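PDB 1VGP: 373aa long hypothetical citrate synthase from Sulfolobus tokodaii, which is of unconfirmed function but belongs to the citrate synthase family, with a mostly helical chain that assembles as a pair. Local coordinates for residues A[119-124]-A[334-339]; A[126-131]-A[328-333]; A[227-232]-A[290-295]. All coordinates share one frame; numbering follows the deposited sequence.

Contact 1: A[119-124]-A[334-339]; sequences KLISKF and ARVVGW
Ile121 and Phe124 meet Val336 and Val337 where segments 119-124 and 334-339 run nearly antiparallel, at 168°, with helix axes 9.3 Å apart. The backbones come nearest at Ile121 and Val337, whose CA atoms are 6.3 Å apart. Everything that touches is buried and apolar, and no hydrogen bond crosses between the segments.

Val336 is central. Its CG1 sits over the middle of one face of the Phe124 ring, 4.1 Å from the centroid and only 9° off the normal. This is a CH-pi contact. Its other methyl, CG2, stays on the same side of the ring, above the CE2-CZ edge, 3.6 Å from Phe124 CE2 and almost as near CZ. The torsion of Val336 explains the placing: chi1 of 63° sets CG1 between the backbone N and the carbonyl carbon. From there CG1 also reaches Ile121, with 4.1 Å between Val336 CG1 and Ile121 CG1. One methyl is thus shared by a ring and an aliphatic branch. The backbone oxygen of Leu120 lies at the edge of the Phe124 ring, in its plane.

Ile121 and Val337 cross at about a right angle. Ile121 CG2 comes within 3.5 Å of Val337 CG2, and Ile121 CD1 lies 3.8 Å from the same methyl. Of the Val337 side chain, the CG2 branch does the touching.

Helix 91-105 adds Leu95 and Val99 against Phe124, and helix 199-210 brings Ile203 to Leu120 and Phe124. Trp339 packs on helix 184-193. The helix pair is thus embedded in a largely helical core, with Ile178 of a loop against Val337.

Contact 2: A[126-131]-A[328-333]; sequences TIVANY and PAVFAS
Val128 carries the whole contact, meeting Ala329, Val330 and Ser333. The packing is loose throughout, and its fullest part is Val128 on Ala329, the two residues that bury the most surface here. Val128 CG2 lies 4.1 Å from the backbone oxygen of Ala329, and 4.3 Å separates Val128 CG2 from Ala329 CB. CG1 of Val128 stands anti to the backbone N (chi1 179°), which leaves CG2 beside that N and turned to Ala329. The CA atoms of Val128 and Ala329 are the nearest pair, 6.9 Å apart. These are ordinary van der Waals contacts, and no hydrogen bond joins the segments.

This is antiparallel helix packing within the largely helical citrate synthase fold. The axes of 126-131 and 328-333 run at 156° and come within 10.1 Å. Val128 spans the gap to the small Ala329.

Val330 buries less, with its CG2 4.4 Å from Val128 CG1. Ser333 is only grazed, its OG 4.4 Å from Val128 CG2. That hydroxyl turns back to its own helix, where the carbonyl oxygens of Ala329 and Val330 lie close to it. This thinner part does not face solvent: Phe153 of helix 149-158 packs on both Val128 and Ser333, and Met170 and Leu174 of helix 164-175 cover Val330.

Contact 3: A[227-232]-A[290-295]; sequences KEIGSP and EKVEEI
The carbonyl oxygen of Pro232 rests against the methylene chain of Lys291 and touches three of its carbons. CD is nearest, with 3.6 Å from Pro232 O to Lys291 CD. The next is CG, 3.7 Å from Pro232 O, and CE lies a little farther off. None of this is a hydrogen bond. The ammonium group stays clear, with Lys291 NZ 5.3 Å from Pro232 O. The bend in the lysine chain, with chi2 at -88°, turns it along the carbonyl oxygen. The ring of Pro232 adds a looser touch, 4.2 Å from its CB to Lys291 CG.

The smaller part of the contact is purely aliphatic. Ile229 CD1 meets Val292 CG2 at 3.9 Å, and the two side chains pass at a slant. With chi2 near 170° the CG1 branch of Ile229 is extended, and its CD1 is the atom that reaches Val292. Ile229 is also the first residue to leave helical geometry after helix 221-228. The turn that follows, through Gly230 and Ser231, brings Pro232 to the side of helix 281-300.

Val235, on helix 235-244, packs on both Lys291 and Val292. Phe311, on helix 309-319, covers Val292 as well.

Lys291 NZ turns away from Pro232 O and lies 3.7 Å from Glu294 OE2, a long salt bridge within its own segment, while the methylenes of Lys291 do the packing. No hydrogen bond or salt bridge crosses the contact, so it probably rests on van der Waals packing, with the Ile229-Val292 side buried and the Pro232-Lys291 side partly open.

In the fold
Contacts 1 and 2 are two stretches of one helix pair, 113-135 with 327-346. Their centres are 10 Å apart, and they touch where Phe124 CD1 lies 4.0 Å from Ser333 CA. Because the helices are antiparallel, contact 2 is nested inside the chain loop closed by contact 1. Contact 3 is nested inside both. It joins the end of helix 221-228 and the following loop to helix 281-300. Its centre is about 34 Å from that of contact 1 and 29 Å from that of contact 2, with no touch. The first two thus tie distant parts of the sequence in the buried interior, while contact 3 packs a peripheral region.

Contact 1: A[119-124]-A[334-339]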
loop_
_atom_site.group_PDB
_atom_site.type_symbol
_atom_site.label_atom_id
_atom_site.label_comp_id
_atom_site.label_asym_id
_atom_site.label_seq_id
_atom_site.Cartn_x
_atom_site.Cartn_y
_atom_site.Cartn_z
ATOM N N LYS A 119 16.504 -0.227 10.507
ATOM C CA LYS A 119 15.744 -0.557 11.707
ATOM C C LYS A 119 14.474 -1.343 11.365
ATOM O O LYS A 119 14.157 -2.342 12.013
ATOM C CB LYS A 119 15.406 0.726 12.484
ATOM C CG LYS A 119 14.508 1.719 11.742
ATOM C CD LYS A 119 13.291 2.146 12.580
ATOM C CE LYS A 119 12.278 0.998 12.753
ATOM N NZ LYS A 119 11.126 1.345 13.657
ATOM N N LEU A 120 13.756 -0.901 10.340
ATOM C CA LEU A 120 12.601 -1.645 9.855
ATOM C C LEU A 120 12.974 -3.085 9.521
ATOM O O LEU A 120 12.312 -4.027 9.966
ATOM C CB LEU A 120 12.025 -0.974 8.605
ATOM C CG LEU A 120 10.545 -0.611 8.645
ATOM C CD1 LEU A 120 10.083 -0.285 7.231
ATOM C CD2 LEU A 120 9.723 -1.751 9.241
ATOM N N ILE A 121 14.037 -3.237 8.730
ATOM C CA ILE A 121 14.477 -4.539 8.233
ATOM C C ILE A 121 14.777 -5.478 9.405
ATOM O O ILE A 121 14.447 -6.664 9.379
ATOM C CB ILE A 121 15.754 -4.373 7.359
ATOM C CG1 ILE A 121 15.399 -3.629 6.075
ATOM C CG2 ILE A 121 16.362 -5.726 7.039
ATOM C CD1 ILE A 121 16.584 -3.176 5.278
ATOM N N SER A 122 15.396 -4.920 10.433
ATOM C CA SER A 122 15.829 -5.691 11.578
ATOM C C SER A 122 14.675 -6.172 12.460
ATOM O O SER A 122 14.815 -7.158 13.192
ATOM C CB SER A 122 16.796 -4.868 12.413
ATOM O OG SER A 122 16.249 -4.641 13.694
ATOM N N LYS A 123 13.538 -5.487 12.392
ATOM C CA LYS A 123 12.400 -5.834 13.237
ATOM C C LYS A 123 11.460 -6.865 12.623
ATOM O O LYS A 123 10.672 -7.483 13.339
ATOM C CB LYS A 123 11.595 -4.582 13.587
ATOM C CG LYS A 123 12.253 -3.693 14.636
ATOM C CD LYS A 123 11.674 -2.299 14.600
ATOM C CE LYS A 123 12.216 -1.459 15.735
ATOM N NZ LYS A 123 13.446 -0.744 15.330
ATOM N N PHE A 124 11.525 -7.048 11.304
ATOM C CA PHE A 124 10.626 -7.991 10.639
ATOM C C PHE A 124 10.726 -9.359 11.292
ATOM O O PHE A 124 9.724 -9.940 11.696
ATOM C CB PHE A 124 10.952 -8.103 9.145
ATOM C CG PHE A 124 10.117 -7.207 8.269
ATOM C CD1 PHE A 124 9.168 -7.744 7.410
ATOM C CD2 PHE A 124 10.280 -5.824 8.308
ATOM C CE1 PHE A 124 8.395 -6.915 6.596
ATOM C CE2 PHE A 124 9.510 -4.988 7.499
ATOM C CZ PHE A 124 8.564 -5.533 6.642
ATOM N N ALA A 334 13.040 -11.044 4.005
ATOM C CA ALA A 334 14.133 -10.911 3.058
ATOM C C ALA A 334 13.844 -9.758 2.104
ATOM O O ALA A 334 14.676 -8.871 1.914
ATOM C CB ALA A 334 14.301 -12.205 2.285
ATOM N N ARG A 335 12.655 -9.771 1.514
ATOM C CA ARG A 335 12.386 -8.906 0.383
ATOM C C ARG A 335 12.332 -7.433 0.798
ATOM O O ARG A 335 12.564 -6.543 -0.015
ATOM C CB ARG A 335 11.069 -9.328 -0.296
ATOM C CG ARG A 335 10.755 -8.621 -1.615
ATOM C CD ARG A 335 11.958 -8.540 -2.560
ATOM N NE ARG A 335 12.498 -9.849 -2.906
ATOM C CZ ARG A 335 11.933 -10.703 -3.759
ATOM N NH1 ARG A 335 10.783 -10.410 -4.359
ATOM N NH2 ARG A 335 12.524 -11.860 -4.026
ATOM N N VAL A 336 12.038 -7.169 2.066
ATOM C CA VAL A 336 11.923 -5.781 2.505
ATOM C C VAL A 336 13.253 -5.031 2.312
ATOM O O VAL A 336 13.270 -3.811 2.106
ATOM C CB VAL A 336 11.478 -5.695 3.988
ATOM C CG1 VAL A 336 12.515 -6.319 4.893
ATOM C CG2 VAL A 336 11.227 -4.247 4.367
ATOM N N VAL A 337 14.360 -5.766 2.369
ATOM C CA VAL A 337 15.651 -5.185 2.054
ATOM C C VAL A 337 15.649 -4.707 0.611
ATOM O O VAL A 337 16.073 -3.589 0.320
ATOM C CB VAL A 337 16.793 -6.209 2.251
ATOM C CG1 VAL A 337 18.122 -5.626 1.774
ATOM C CG2 VAL A 337 16.881 -6.595 3.721
ATOM N N GLY A 338 15.163 -5.556 -0.291
ATOM C CA GLY A 338 15.010 -5.143 -1.673
ATOM C C GLY A 338 14.110 -3.926 -1.849
ATOM O O GLY A 338 14.428 -3.012 -2.601
ATOM N N TRP A 339 12.976 -3.917 -1.160
ATOM C CA TRP A 339 12.050 -2.801 -1.252
ATOM C C TRP A 339 12.721 -1.487 -0.837
ATOM O O TRP A 339 12.580 -0.462 -1.508
ATOM C CB TRP A 339 10.831 -3.051 -0.360
ATOM C CG TRP A 339 9.991 -4.201 -0.793
ATOM C CD1 TRP A 339 9.955 -4.769 -2.033
ATOM C CD2 TRP A 339 9.056 -4.933 0.016
ATOM N NE1 TRP A 339 9.056 -5.814 -2.047
ATOM C CE2 TRP A 339 8.494 -5.936 -0.809
ATOM C CE3 TRP A 339 8.641 -4.833 1.347
ATOM C CZ2 TRP A 339 7.535 -6.840 -0.332
ATOM C CZ3 TRP A 339 7.685 -5.734 1.817
ATOM C CH2 TRP A 339 7.144 -6.723 0.979
#

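Contact 2: A[126-131]-A[328-333]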
loop_
_atom_site.group_PDB
_atom_site.type_symbol
_atom_site.label_atom_id
_atom_site.label_comp_id
_atom_site.label_asym_id
_atom_site.label_seq_id
_atom_site.Cartn_x
_atom_site.Cartn_y
_atom_site.Cartn_z
ATOM N N THR A 126 11.690 -10.196 14.225
ATOM C CA THR A 126 11.155 -10.090 15.582
ATOM C C THR A 126 9.633 -10.132 15.590
ATOM O O THR A 126 9.031 -10.799 16.432
ATOM C CB THR A 126 11.601 -8.779 16.275
ATOM O OG1 THR A 126 12.966 -8.493 15.960
ATOM C CG2 THR A 126 11.476 -8.903 17.768
ATOM N N ILE A 127 9.009 -9.409 14.661
ATOM C CA ILE A 127 7.552 -9.473 14.506
ATOM C C ILE A 127 7.136 -10.904 14.173
ATOM O O ILE A 127 6.228 -11.459 14.787
ATOM C CB ILE A 127 7.056 -8.553 13.367
ATOM C CG1 ILE A 127 7.387 -7.090 13.687
ATOM C CG2 ILE A 127 5.561 -8.734 13.163
ATOM C CD1 ILE A 127 7.058 -6.129 12.559
ATOM N N VAL A 128 7.813 -11.497 13.196
ATOM C CA VAL A 128 7.411 -12.800 12.704
ATOM C C VAL A 128 7.577 -13.868 13.790
ATOM O O VAL A 128 6.630 -14.588 14.112
ATOM C CB VAL A 128 8.220 -13.180 11.437
ATOM C CG1 VAL A 128 7.808 -14.556 10.927
ATOM C CG2 VAL A 128 7.985 -12.140 10.353
ATOM N N ALA A 129 8.770 -13.962 14.369
ATOM C CA ALA A 129 9.027 -14.992 15.375
ATOM C C ALA A 129 8.107 -14.833 16.595
ATOM O O ALA A 129 7.563 -15.819 17.105
ATOM C CB ALA A 129 10.494 -14.951 15.813
ATOM N N ASN A 130 7.932 -13.591 17.050
ATOM C CA ASN A 130 7.113 -13.306 18.225
ATOM C C ASN A 130 5.677 -13.755 18.016
ATOM O O ASN A 130 5.045 -14.298 18.921
ATOM C CB ASN A 130 7.130 -11.811 18.536
ATOM C CG ASN A 130 8.335 -11.401 19.364
ATOM O OD1 ASN A 130 8.431 -10.257 19.820
ATOM N ND2 ASN A 130 9.265 -12.336 19.565
ATOM N N TYR A 131 5.155 -13.535 16.819
ATOM C CA TYR A 131 3.779 -13.916 16.560
ATOM C C TYR A 131 3.628 -15.430 16.523
ATOM O O TYR A 131 2.621 -15.968 16.988
ATOM C CB TYR A 131 3.286 -13.330 15.236
ATOM C CG TYR A 131 1.808 -13.572 15.029
ATOM C CD1 TYR A 131 0.876 -13.160 15.985
ATOM C CD2 TYR A 131 1.342 -14.246 13.902
ATOM C CE1 TYR A 131 -0.484 -13.419 15.820
ATOM C CE2 TYR A 131 -0.012 -14.511 13.725
ATOM C CZ TYR A 131 -0.917 -14.095 14.686
ATOM O OH TYR A 131 -2.261 -14.345 14.505
ATOM N N PRO A 328 5.246 -16.869 3.513
ATOM C CA PRO A 328 5.261 -15.551 2.861
ATOM C C PRO A 328 5.880 -14.451 3.712
ATOM O O PRO A 328 6.589 -13.578 3.199
ATOM C CB PRO A 328 3.783 -15.273 2.561
ATOM C CG PRO A 328 3.024 -16.225 3.425
ATOM C CD PRO A 328 3.889 -17.445 3.519
ATOM N N ALA A 329 5.609 -14.487 5.015
ATOM C CA ALA A 329 6.135 -13.476 5.933
ATOM C C ALA A 329 7.658 -13.561 6.129
ATOM O O ALA A 329 8.314 -12.531 6.296
ATOM C CB ALA A 329 5.421 -13.588 7.272
ATOM N N VAL A 330 8.209 -14.780 6.122
ATOM C CA VAL A 330 9.666 -14.970 6.100
ATOM C C VAL A 330 10.262 -14.488 4.768
ATOM O O VAL A 330 11.339 -13.887 4.741
ATOM C CB VAL A 330 10.056 -16.464 6.324
ATOM C CG1 VAL A 330 11.571 -16.605 6.477
ATOM C CG2 VAL A 330 9.352 -17.011 7.563
ATOM N N PHE A 331 9.552 -14.757 3.674
ATOM C CA PHE A 331 9.835 -14.144 2.384
ATOM C C PHE A 331 9.962 -12.624 2.570
ATOM O O PHE A 331 10.957 -12.007 2.165
ATOM C CB PHE A 331 8.688 -14.477 1.424
ATOM C CG PHE A 331 8.963 -14.160 -0.028
ATOM C CD1 PHE A 331 9.690 -13.037 -0.404
ATOM C CD2 PHE A 331 8.451 -14.985 -1.026
ATOM C CE1 PHE A 331 9.906 -12.738 -1.750
ATOM C CE2 PHE A 331 8.664 -14.693 -2.367
ATOM C CZ PHE A 331 9.393 -13.566 -2.726
ATOM N N ALA A 332 8.948 -12.031 3.193
ATOM C CA ALA A 332 8.878 -10.578 3.345
ATOM C C ALA A 332 10.084 -10.034 4.111
ATOM O O ALA A 332 10.602 -8.951 3.791
ATOM C CB ALA A 332 7.593 -10.200 4.055
ATOM N N SER A 333 10.520 -10.787 5.121
ATOM C CA SER A 333 11.697 -10.420 5.902
ATOM C C SER A 333 12.873 -10.165 4.984
ATOM O O SER A 333 13.623 -9.208 5.167
ATOM C CB SER A 333 12.074 -11.538 6.873
ATOM O OG SER A 333 10.978 -12.390 7.096
#

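Contact 3: A[227-232]-A[290-295]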
loop_
_atom_site.group_PDB
_atom_site.type_symbol
_atom_site.label_atom_id
_atom_site.label_comp_id
_atom_site.label_asym_id
_atom_site.label_seq_id
_atom_site.Cartn_x
_atom_site.Cartn_y
_atom_site.Cartn_z
ATOM N N LYS A 227 3.158 -33.612 0.181
ATOM C CA LYS A 227 2.412 -34.246 1.251
ATOM C C LYS A 227 1.373 -35.216 0.698
ATOM O O LYS A 227 1.293 -36.360 1.146
ATOM C CB LYS A 227 1.738 -33.187 2.135
ATOM C CG LYS A 227 2.629 -32.681 3.285
ATOM C CD LYS A 227 2.130 -31.355 3.863
ATOM C CE LYS A 227 2.913 -30.950 5.108
ATOM N NZ LYS A 227 3.121 -32.103 6.030
ATOM N N GLU A 228 0.587 -34.780 -0.286
ATOM C CA GLU A 228 -0.488 -35.631 -0.770
ATOM C C GLU A 228 -0.021 -36.780 -1.661
ATOM O O GLU A 228 -0.638 -37.842 -1.670
ATOM C CB GLU A 228 -1.574 -34.801 -1.464
ATOM C CG GLU A 228 -1.152 -33.974 -2.648
ATOM C CD GLU A 228 -2.269 -33.048 -3.112
ATOM O OE1 GLU A 228 -2.762 -32.244 -2.285
ATOM O OE2 GLU A 228 -2.658 -33.119 -4.300
ATOM N N ILE A 229 1.074 -36.592 -2.392
ATOM C CA ILE A 229 1.819 -37.753 -2.888
ATOM C C ILE A 229 2.359 -38.480 -1.669
ATOM O O ILE A 229 3.208 -37.955 -0.959
ATOM C CB ILE A 229 3.012 -37.349 -3.767
ATOM C CG1 ILE A 229 2.589 -36.301 -4.805
ATOM C CG2 ILE A 229 3.578 -38.578 -4.457
ATOM C CD1 ILE A 229 3.749 -35.670 -5.550
ATOM N N GLY A 230 1.878 -39.684 -1.408
ATOM C CA GLY A 230 2.208 -40.301 -0.132
ATOM C C GLY A 230 3.630 -40.835 -0.054
ATOM O O GLY A 230 4.485 -40.283 0.635
ATOM N N SER A 231 3.860 -41.939 -0.753
ATOM C CA SER A 231 5.189 -42.481 -0.945
ATOM C C SER A 231 5.799 -41.782 -2.156
ATOM O O SER A 231 5.126 -41.030 -2.853
ATOM C CB SER A 231 5.088 -43.993 -1.216
ATOM O OG SER A 231 6.227 -44.685 -0.738
ATOM N N PRO A 232 7.096 -42.006 -2.403
ATOM C CA PRO A 232 7.723 -41.568 -3.651
ATOM C C PRO A 232 7.634 -42.659 -4.712
ATOM O O PRO A 232 8.393 -42.669 -5.669
ATOM C CB PRO A 232 9.161 -41.280 -3.235
ATOM C CG PRO A 232 9.412 -42.241 -2.148
ATOM C CD PRO A 232 8.108 -42.343 -1.386
ATOM N N GLU A 290 12.583 -35.111 -5.003
ATOM C CA GLU A 290 13.564 -35.488 -6.007
ATOM C C GLU A 290 12.902 -36.267 -7.131
ATOM O O GLU A 290 13.117 -35.980 -8.308
ATOM C CB GLU A 290 14.684 -36.318 -5.378
ATOM C CG GLU A 290 15.988 -35.550 -5.288
ATOM C CD GLU A 290 17.003 -36.224 -4.395
ATOM O OE1 GLU A 290 17.983 -35.546 -3.995
ATOM O OE2 GLU A 290 16.821 -37.428 -4.096
ATOM N N LYS A 291 12.082 -37.240 -6.758
ATOM C CA LYS A 291 11.297 -37.989 -7.725
ATOM C C LYS A 291 10.463 -37.080 -8.628
ATOM O O LYS A 291 10.407 -37.278 -9.847
ATOM C CB LYS A 291 10.387 -38.970 -6.992
ATOM C CG LYS A 291 10.977 -40.348 -6.850
ATOM C CD LYS A 291 10.641 -41.200 -8.055
ATOM C CE LYS A 291 11.673 -42.296 -8.229
ATOM N NZ LYS A 291 13.064 -41.753 -8.078
ATOM N N VAL A 292 9.812 -36.090 -8.029
ATOM C CA VAL A 292 9.035 -35.118 -8.793
ATOM C C VAL A 292 9.946 -34.262 -9.674
ATOM O O VAL A 292 9.615 -34.001 -10.829
ATOM C CB VAL A 292 8.226 -34.194 -7.854
ATOM C CG1 VAL A 292 7.451 -33.177 -8.664
ATOM C CG2 VAL A 292 7.284 -35.020 -7.014
ATOM N N GLU A 293 11.089 -33.838 -9.128
ATOM C CA GLU A 293 12.052 -33.050 -9.889
ATOM C C GLU A 293 12.484 -33.826 -11.126
ATOM O O GLU A 293 12.554 -33.289 -12.238
ATOM C CB GLU A 293 13.287 -32.742 -9.032
ATOM C CG GLU A 293 14.324 -31.869 -9.740
ATOM C CD GLU A 293 15.657 -31.816 -9.008
ATOM O OE1 GLU A 293 15.735 -32.323 -7.874
ATOM O OE2 GLU A 293 16.634 -31.262 -9.569
ATOM N N GLU A 294 12.773 -35.104 -10.914
ATOM C CA GLU A 294 13.258 -35.974 -11.974
ATOM C C GLU A 294 12.250 -36.049 -13.124
ATOM O O GLU A 294 12.565 -35.681 -14.261
ATOM C CB GLU A 294 13.521 -37.353 -11.386
ATOM C CG GLU A 294 14.207 -38.326 -12.321
ATOM C CD GLU A 294 14.827 -39.496 -11.573
ATOM O OE1 GLU A 294 15.314 -40.445 -12.239
ATOM O OE2 GLU A 294 14.830 -39.465 -10.319
ATOM N N ILE A 295 11.038 -36.515 -12.831
ATOM C CA ILE A 295 10.039 -36.719 -13.879
ATOM C C ILE A 295 9.535 -35.370 -14.390
ATOM O O ILE A 295 9.186 -35.228 -15.571
ATOM C CB ILE A 295 8.833 -37.560 -13.363
ATOM C CG1 ILE A 295 7.874 -37.874 -14.517
ATOM C CG2 ILE A 295 8.097 -36.802 -12.262
ATOM C CD1 ILE A 295 6.901 -39.000 -14.216
#